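Local coordinates for protein carbohydrate deacetylase Agd3 (PDB 6NWZ) that is a zinc-binding carbohydrate esterase that probably de-N-acetylates the exopolysaccharide galactosaminogalactan and is required for Aspergillus fumigatus biofilm formation, at residues L338-P343 with Q395-Y400; D442-W447 with D481-M486. All blocks are in the same frame, centred on the assembly; numbering follows the deposited sequence.

Interaction 1. Residues L338-P343 with Q395-Y400. With NAG (2-acetamido-2-deoxy-beta-D-glucopyranose), chain B.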
loop_
_atom_site.group_PDB
_atom_site.type_symbol
_atom_site.label_atom_id
_atom_site.label_comp_id
_atom_site.label_asym_id
_atom_site.label_seq_id
_atom_site.Cartn_x
_atom_site.Cartn_y
_atom_site.Cartn_z
ATOM N N LEU A 338 1.817 -25.446 -7.173
ATOM C CA LEU A 338 1.237 -24.127 -6.972
ATOM C C LEU A 338 0.286 -23.803 -8.122
ATOM O O LEU A 338 0.471 -24.255 -9.256
ATOM C CB LEU A 338 2.339 -23.071 -6.869
ATOM C CG LEU A 338 2.079 -21.846 -5.986
ATOM C CD1 LEU A 338 2.110 -22.221 -4.517
ATOM C CD2 LEU A 338 3.084 -20.745 -6.264
ATOM N N GLU A 339 -0.757 -23.032 -7.811
ATOM C CA GLU A 339 -1.775 -22.635 -8.789
ATOM C C GLU A 339 -2.525 -23.835 -9.367
ATOM O O GLU A 339 -3.058 -23.765 -10.476
ATOM C CB GLU A 339 -1.179 -21.805 -9.935
ATOM C CG GLU A 339 -0.052 -20.843 -9.559
ATOM C CD GLU A 339 -0.498 -19.725 -8.646
ATOM O OE1 GLU A 339 0.378 -19.123 -7.990
ATOM O OE2 GLU A 339 -1.715 -19.449 -8.584
ATOM N N PHE A 340 -2.582 -24.945 -8.636
ATOM C CA PHE A 340 -3.273 -26.130 -9.132
ATOM C C PHE A 340 -4.783 -25.916 -9.094
ATOM O O PHE A 340 -5.358 -25.674 -8.027
ATOM C CB PHE A 340 -2.882 -27.353 -8.309
ATOM C CG PHE A 340 -3.799 -28.528 -8.486
ATOM C CD1 PHE A 340 -3.746 -29.301 -9.632
ATOM C CD2 PHE A 340 -4.718 -28.860 -7.503
ATOM C CE1 PHE A 340 -4.592 -30.387 -9.794
ATOM C CE2 PHE A 340 -5.567 -29.945 -7.660
ATOM C CZ PHE A 340 -5.502 -30.707 -8.805
ATOM N N LYS A 341 -5.423 -26.014 -10.257
ATOM C CA LYS A 341 -6.874 -25.902 -10.368
ATOM C C LYS A 341 -7.480 -27.297 -10.266
ATOM O O LYS A 341 -7.282 -28.134 -11.152
ATOM C CB LYS A 341 -7.264 -25.229 -11.681
ATOM C CG LYS A 341 -8.753 -25.236 -11.976
ATOM C CD LYS A 341 -9.055 -24.404 -13.213
ATOM C CE LYS A 341 -10.438 -24.704 -13.769
ATOM N NZ LYS A 341 -11.510 -24.510 -12.757
ATOM N N LYS A 342 -8.219 -27.546 -9.191
ATOM C CA LYS A 342 -8.806 -28.867 -8.995
ATOM C C LYS A 342 -10.014 -29.040 -9.906
ATOM O O LYS A 342 -10.879 -28.157 -9.954
ATOM C CB LYS A 342 -9.226 -29.074 -7.542
ATOM C CG LYS A 342 -9.526 -30.526 -7.208
ATOM C CD LYS A 342 -10.483 -30.663 -6.038
ATOM C CE LYS A 342 -11.911 -30.363 -6.461
ATOM N NZ LYS A 342 -12.902 -30.755 -5.418
ATOM N N PRO A 343 -10.101 -30.142 -10.647
ATOM C CA PRO A 343 -11.326 -30.422 -11.406
ATOM C C PRO A 343 -12.510 -30.562 -10.463
ATOM O O PRO A 343 -12.453 -31.293 -9.472
ATOM C CB PRO A 343 -11.006 -31.738 -12.121
ATOM C CG PRO A 343 -9.515 -31.802 -12.153
ATOM C CD PRO A 343 -9.052 -31.142 -10.893
ATOM N N GLN A 395 -6.360 -26.706 0.789
ATOM C CA GLN A 395 -7.596 -26.859 0.035
ATOM C C GLN A 395 -7.388 -26.876 -1.473
ATOM O O GLN A 395 -8.372 -26.816 -2.218
ATOM C CB GLN A 395 -8.571 -25.747 0.416
ATOM C CG GLN A 395 -8.779 -25.616 1.912
ATOM C CD GLN A 395 -9.691 -24.468 2.269
ATOM O OE1 GLN A 395 -10.260 -23.820 1.393
ATOM N NE2 GLN A 395 -9.836 -24.207 3.565
ATOM N N ASN A 396 -6.141 -26.964 -1.945
ATOM C CA ASN A 396 -5.901 -26.975 -3.386
ATOM C C ASN A 396 -6.564 -28.167 -4.064
ATOM O O ASN A 396 -6.994 -28.063 -5.219
ATOM C CB ASN A 396 -4.400 -26.981 -3.671
ATOM C CG ASN A 396 -3.789 -25.601 -3.597
ATOM O OD1 ASN A 396 -4.467 -24.634 -3.255
ATOM N ND2 ASN A 396 -2.504 -25.500 -3.916
ATOM N N ASN A 397 -6.656 -29.303 -3.363
ATOM C CA ASN A 397 -7.220 -30.536 -3.903
ATOM C C ASN A 397 -8.270 -31.123 -2.965
ATOM O O ASN A 397 -8.643 -32.291 -3.110
ATOM C CB ASN A 397 -6.106 -31.555 -4.170
ATOM C CG ASN A 397 -6.525 -32.670 -5.123
ATOM O OD1 ASN A 397 -7.540 -32.581 -5.813
ATOM N ND2 ASN A 397 -5.724 -33.729 -5.163
ATOM N N ALA A 398 -8.750 -30.336 -2.005
ATOM C CA ALA A 398 -9.711 -30.819 -1.029
ATOM C C ALA A 398 -11.117 -30.848 -1.625
ATOM O O ALA A 398 -11.386 -30.294 -2.693
ATOM C CB ALA A 398 -9.685 -29.948 0.226
ATOM N N THR A 399 -12.022 -31.506 -0.908
ATOM C CA THR A 399 -13.406 -31.639 -1.329
ATOM C C THR A 399 -14.256 -30.505 -0.766
ATOM O O THR A 399 -13.848 -29.777 0.141
ATOM C CB THR A 399 -13.976 -32.977 -0.870
ATOM O OG1 THR A 399 -13.864 -33.066 0.555
ATOM C CG2 THR A 399 -13.220 -34.122 -1.503
ATOM N N TYR A 400 -15.468 -30.373 -1.311
ATOM C CA TYR A 400 -16.427 -29.435 -0.741
ATOM C C TYR A 400 -16.736 -29.785 0.711
ATOM O O TYR A 400 -16.801 -28.897 1.569
ATOM C CB TYR A 400 -17.708 -29.419 -1.578
ATOM C CG TYR A 400 -18.802 -28.521 -1.030
ATOM C CD1 TYR A 400 -19.652 -28.961 -0.022
ATOM C CD2 TYR A 400 -18.988 -27.238 -1.523
ATOM C CE1 TYR A 400 -20.643 -28.151 0.483
ATOM C CE2 TYR A 400 -19.986 -26.419 -1.024
ATOM C CZ TYR A 400 -20.810 -26.885 -0.019
ATOM O OH TYR A 400 -21.809 -26.091 0.493
HETATM C C1 NAG B . -5.956 -34.874 -6.001
HETATM C C2 NAG B . -4.616 -35.572 -6.262
HETATM C C3 NAG B . -4.828 -36.879 -7.023
HETATM C C4 NAG B . -5.839 -37.758 -6.301
HETATM C C5 NAG B . -7.133 -36.978 -6.102
HETATM C C6 NAG B . -8.185 -37.746 -5.335
HETATM C C7 NAG B . -2.806 -33.918 -6.399
HETATM C C8 NAG B . -1.958 -33.083 -7.310
HETATM N N2 NAG B . -3.712 -34.699 -6.995
HETATM O O3 NAG B . -3.585 -37.559 -7.149
HETATM O O4 NAG B . -6.099 -38.928 -7.069
HETATM O O5 NAG B . -6.861 -35.784 -5.353
HETATM O O6 NAG B . -7.655 -38.309 -4.144
HETATM O O7 NAG B . -2.678 -33.886 -5.178
HETATM O O HOH W 1 -1.390 -23.117 -5.333
#

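Interaction 2. Residues D442-W447 with D481-M486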
loop_
_atom_site.group_PDB
_atom_site.type_symbol
_atom_site.label_atom_id
_atom_site.label_comp_id
_atom_site.label_asym_id
_atom_site.label_seq_id
_atom_site.Cartn_x
_atom_site.Cartn_y
_atom_site.Cartn_z
ATOM N N ASP A 442 -14.782 -25.970 -5.822
ATOM C CA ASP A 442 -15.593 -26.565 -4.763
ATOM C C ASP A 442 -15.265 -25.958 -3.409
ATOM O O ASP A 442 -16.143 -25.855 -2.544
ATOM C CB ASP A 442 -15.385 -28.079 -4.712
ATOM C CG ASP A 442 -15.673 -28.755 -6.033
ATOM O OD1 ASP A 442 -16.387 -28.157 -6.864
ATOM O OD2 ASP A 442 -15.188 -29.889 -6.238
ATOM N N ALA A 443 -14.007 -25.562 -3.205
ATOM C CA ALA A 443 -13.627 -24.922 -1.954
ATOM C C ALA A 443 -14.206 -23.516 -1.866
ATOM O O ALA A 443 -14.793 -23.141 -0.845
ATOM C CB ALA A 443 -12.104 -24.899 -1.825
ATOM N N LEU A 444 -14.062 -22.729 -2.938
ATOM C CA LEU A 444 -14.599 -21.370 -2.940
ATOM C C LEU A 444 -16.111 -21.361 -2.744
ATOM O O LEU A 444 -16.651 -20.439 -2.124
ATOM C CB LEU A 444 -14.226 -20.658 -4.241
ATOM C CG LEU A 444 -12.733 -20.517 -4.550
ATOM C CD1 LEU A 444 -12.517 -19.900 -5.922
ATOM C CD2 LEU A 444 -12.044 -19.687 -3.485
ATOM N N GLN A 445 -16.808 -22.375 -3.265
ATOM C CA GLN A 445 -18.241 -22.487 -3.016
ATOM C C GLN A 445 -18.518 -22.819 -1.554
ATOM O O GLN A 445 -19.489 -22.320 -0.972
ATOM C CB GLN A 445 -18.853 -23.545 -3.935
ATOM C CG GLN A 445 -20.371 -23.640 -3.865
ATOM C CD GLN A 445 -21.065 -22.459 -4.518
ATOM O OE1 GLN A 445 -20.874 -22.189 -5.704
ATOM N NE2 GLN A 445 -21.874 -21.747 -3.743
ATOM N N ALA A 446 -17.678 -23.659 -0.944
ATOM C CA ALA A 446 -17.828 -23.946 0.478
ATOM C C ALA A 446 -17.648 -22.684 1.312
ATOM O O ALA A 446 -18.371 -22.475 2.294
ATOM C CB ALA A 446 -16.834 -25.024 0.907
ATOM N N TRP A 447 -16.687 -21.832 0.940
ATOM C CA TRP A 447 -16.576 -20.524 1.580
ATOM C C TRP A 447 -17.860 -19.731 1.398
ATOM O O TRP A 447 -18.415 -19.191 2.360
ATOM C CB TRP A 447 -15.405 -19.722 1.002
ATOM C CG TRP A 447 -14.053 -20.363 1.040
ATOM C CD1 TRP A 447 -13.737 -21.609 1.495
ATOM C CD2 TRP A 447 -12.822 -19.776 0.593
ATOM N NE1 TRP A 447 -12.390 -21.836 1.356
ATOM C CE2 TRP A 447 -11.805 -20.726 0.806
ATOM C CE3 TRP A 447 -12.484 -18.539 0.033
ATOM C CZ2 TRP A 447 -10.474 -20.478 0.480
ATOM C CZ3 TRP A 447 -11.165 -18.295 -0.290
ATOM C CH2 TRP A 447 -10.176 -19.260 -0.067
ATOM N N ASP A 481 -10.491 -20.215 -11.823
ATOM C CA ASP A 481 -10.498 -20.623 -10.427
ATOM C C ASP A 481 -11.621 -21.588 -10.069
ATOM O O ASP A 481 -11.720 -21.985 -8.902
ATOM C CB ASP A 481 -10.583 -19.384 -9.523
ATOM C CG ASP A 481 -9.581 -18.314 -9.915
ATOM O OD1 ASP A 481 -8.364 -18.602 -9.887
ATOM O OD2 ASP A 481 -10.010 -17.197 -10.274
ATOM N N GLY A 482 -12.457 -21.983 -11.030
ATOM C CA GLY A 482 -13.569 -22.872 -10.768
ATOM C C GLY A 482 -14.762 -22.226 -10.104
ATOM O O GLY A 482 -15.791 -22.893 -9.934
ATOM N N PHE A 483 -14.663 -20.956 -9.723
ATOM C CA PHE A 483 -15.742 -20.247 -9.052
ATOM C C PHE A 483 -15.579 -18.763 -9.338
ATOM O O PHE A 483 -14.455 -18.262 -9.412
ATOM C CB PHE A 483 -15.730 -20.515 -7.543
ATOM C CG PHE A 483 -16.753 -19.727 -6.769
ATOM C CD1 PHE A 483 -16.439 -18.482 -6.239
ATOM C CD2 PHE A 483 -18.021 -20.240 -6.551
ATOM C CE1 PHE A 483 -17.377 -17.760 -5.521
ATOM C CE2 PHE A 483 -18.962 -19.524 -5.831
ATOM C CZ PHE A 483 -18.639 -18.283 -5.316
ATOM N N ALA A 484 -16.700 -18.068 -9.499
ATOM C CA ALA A 484 -16.694 -16.657 -9.849
ATOM C C ALA A 484 -17.347 -15.840 -8.746
ATOM O O ALA A 484 -18.407 -16.209 -8.234
ATOM C CB ALA A 484 -17.427 -16.413 -11.171
ATOM N N GLY A 485 -16.710 -14.727 -8.386
ATOM C CA GLY A 485 -17.280 -13.751 -7.476
ATOM C C GLY A 485 -16.487 -13.518 -6.210
ATOM O O GLY A 485 -16.717 -12.510 -5.529
ATOM N N MET A 486 -15.567 -14.411 -5.858
ATOM C CA MET A 486 -14.799 -14.234 -4.633
ATOM C C MET A 486 -13.756 -13.139 -4.823
ATOM O O MET A 486 -13.039 -13.118 -5.828
ATOM C CB MET A 486 -14.125 -15.544 -4.228
ATOM C CG MET A 486 -13.686 -15.589 -2.769
ATOM S SD MET A 486 -15.063 -15.763 -1.613
ATOM C CE MET A 486 -15.746 -17.333 -2.134
#

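Interaction 1. Residues L338-P343 with Q395-Y400
K342 NZ is gripped by several groups at once: across the contact it donates to A398 O at 3.2 Å, and beyond the two segments it pairs with D442 and bonds the carbonyl of T346. NZ approaches A398 O at a C=O...NZ angle of 142°, tilted from the carbonyl plane. Two irregular loops of the deacetylase domain meet here, and the second, 395-400, carries an N-glycosylated asparagine. The lysine chain starts out extended and turns at chi3 (77°), which brings NZ to the A398 oxygen while CG passes N397 OD1 at 3.2 Å, the two side chains crossing at about a right angle. F340 presents its ring edge: CD2 lies 3.3 Å from N396 O, and N397 OD1 also lies near the ring plane, 3.8 Å from F340 CE2, its amide turned 78° to the ring. A water accepts from both E339 N (2.6 Å) and N396 ND2 (3.0 Å), bridging the loops at their other end, while N396 OD1 takes the backbone N-H of G437. The N396 side chain lies about 8 Å from a bound zinc. T399 OG1 caps the start of helix 400-417 and also bonds D349. N397 ND2 is bonded covalently to NAG C1 at 1.4 Å, and the sugar has a further hydrogen bond to T348 OG1.

Interaction 2. Residues D442-W447 with D481-M486
L444 and F483 meet through their CB atoms, 3.6 Å apart, where helix 441-449 packs against the turn between helix 478-481 and strand 487-492 of the deacetylase domain. This apolar pair is where the two backbones come nearest, the L444 and F483 CA atoms being 6.3 Å apart. The leucine also reaches along the loop, its CD1 lying 3.7 Å from D481 O. With CG anti to its backbone N (chi1 175°), F483 turns one ring face onto the helix backbone, with L444 O 4.3 Å above the plane over the centre of F483 and Q445 N above the rim. Q445 meets the same ring at its edge: OE1 lies in plane, 3.3 Å from F483 CE2, with amide and ring planes 78° apart. M486 approaches from the far end of the loop. Its chain, bent at chi2 and chi3, brings CE to L444 O at 3.2 Å and W447 CB at 4.0 Å. No hydrogen bond joins the two segments, so the contact rests on packing.

The polar ends are positioned by a second shell. Q445 NE2 bonds D449 OD1 one turn further along the helix, W447 NE1 probably bonds Q395, and D481 OD2 is held by Y474 OH and T477 N. T476 OG1 bonds both F483 O and M486 N, tying together the two residues that face the helix. G482, with positive phi (77°), turns the chain out of helix 478-481. The loop then enters strand 487-492 of the domain's sheet, while A443, A446 and W447 pack helix 441-449 against helix 400-417.

In the fold
Both interactions lie within the deacetylase domain on the same side of the chain's centre, with their own centres about 11 Å apart. They come in series: 338-343 with 395-400 closes before 442-447 with 481-486 opens. Helix 400-417 begins at the end of the first contact and packs against helix 441-449 of the second. Two polar links join them directly: K342 NZ to D442 OD2 at 2.6 Å, a salt bridge, and Q395 OE1 to W447 NE1 at 2.9 Å, a probable hydrogen bond. Helix 441-449 therefore connects the glycan-bearing loop, close to zinc-binding E394, with the loop that leads into sheet strand 487-492.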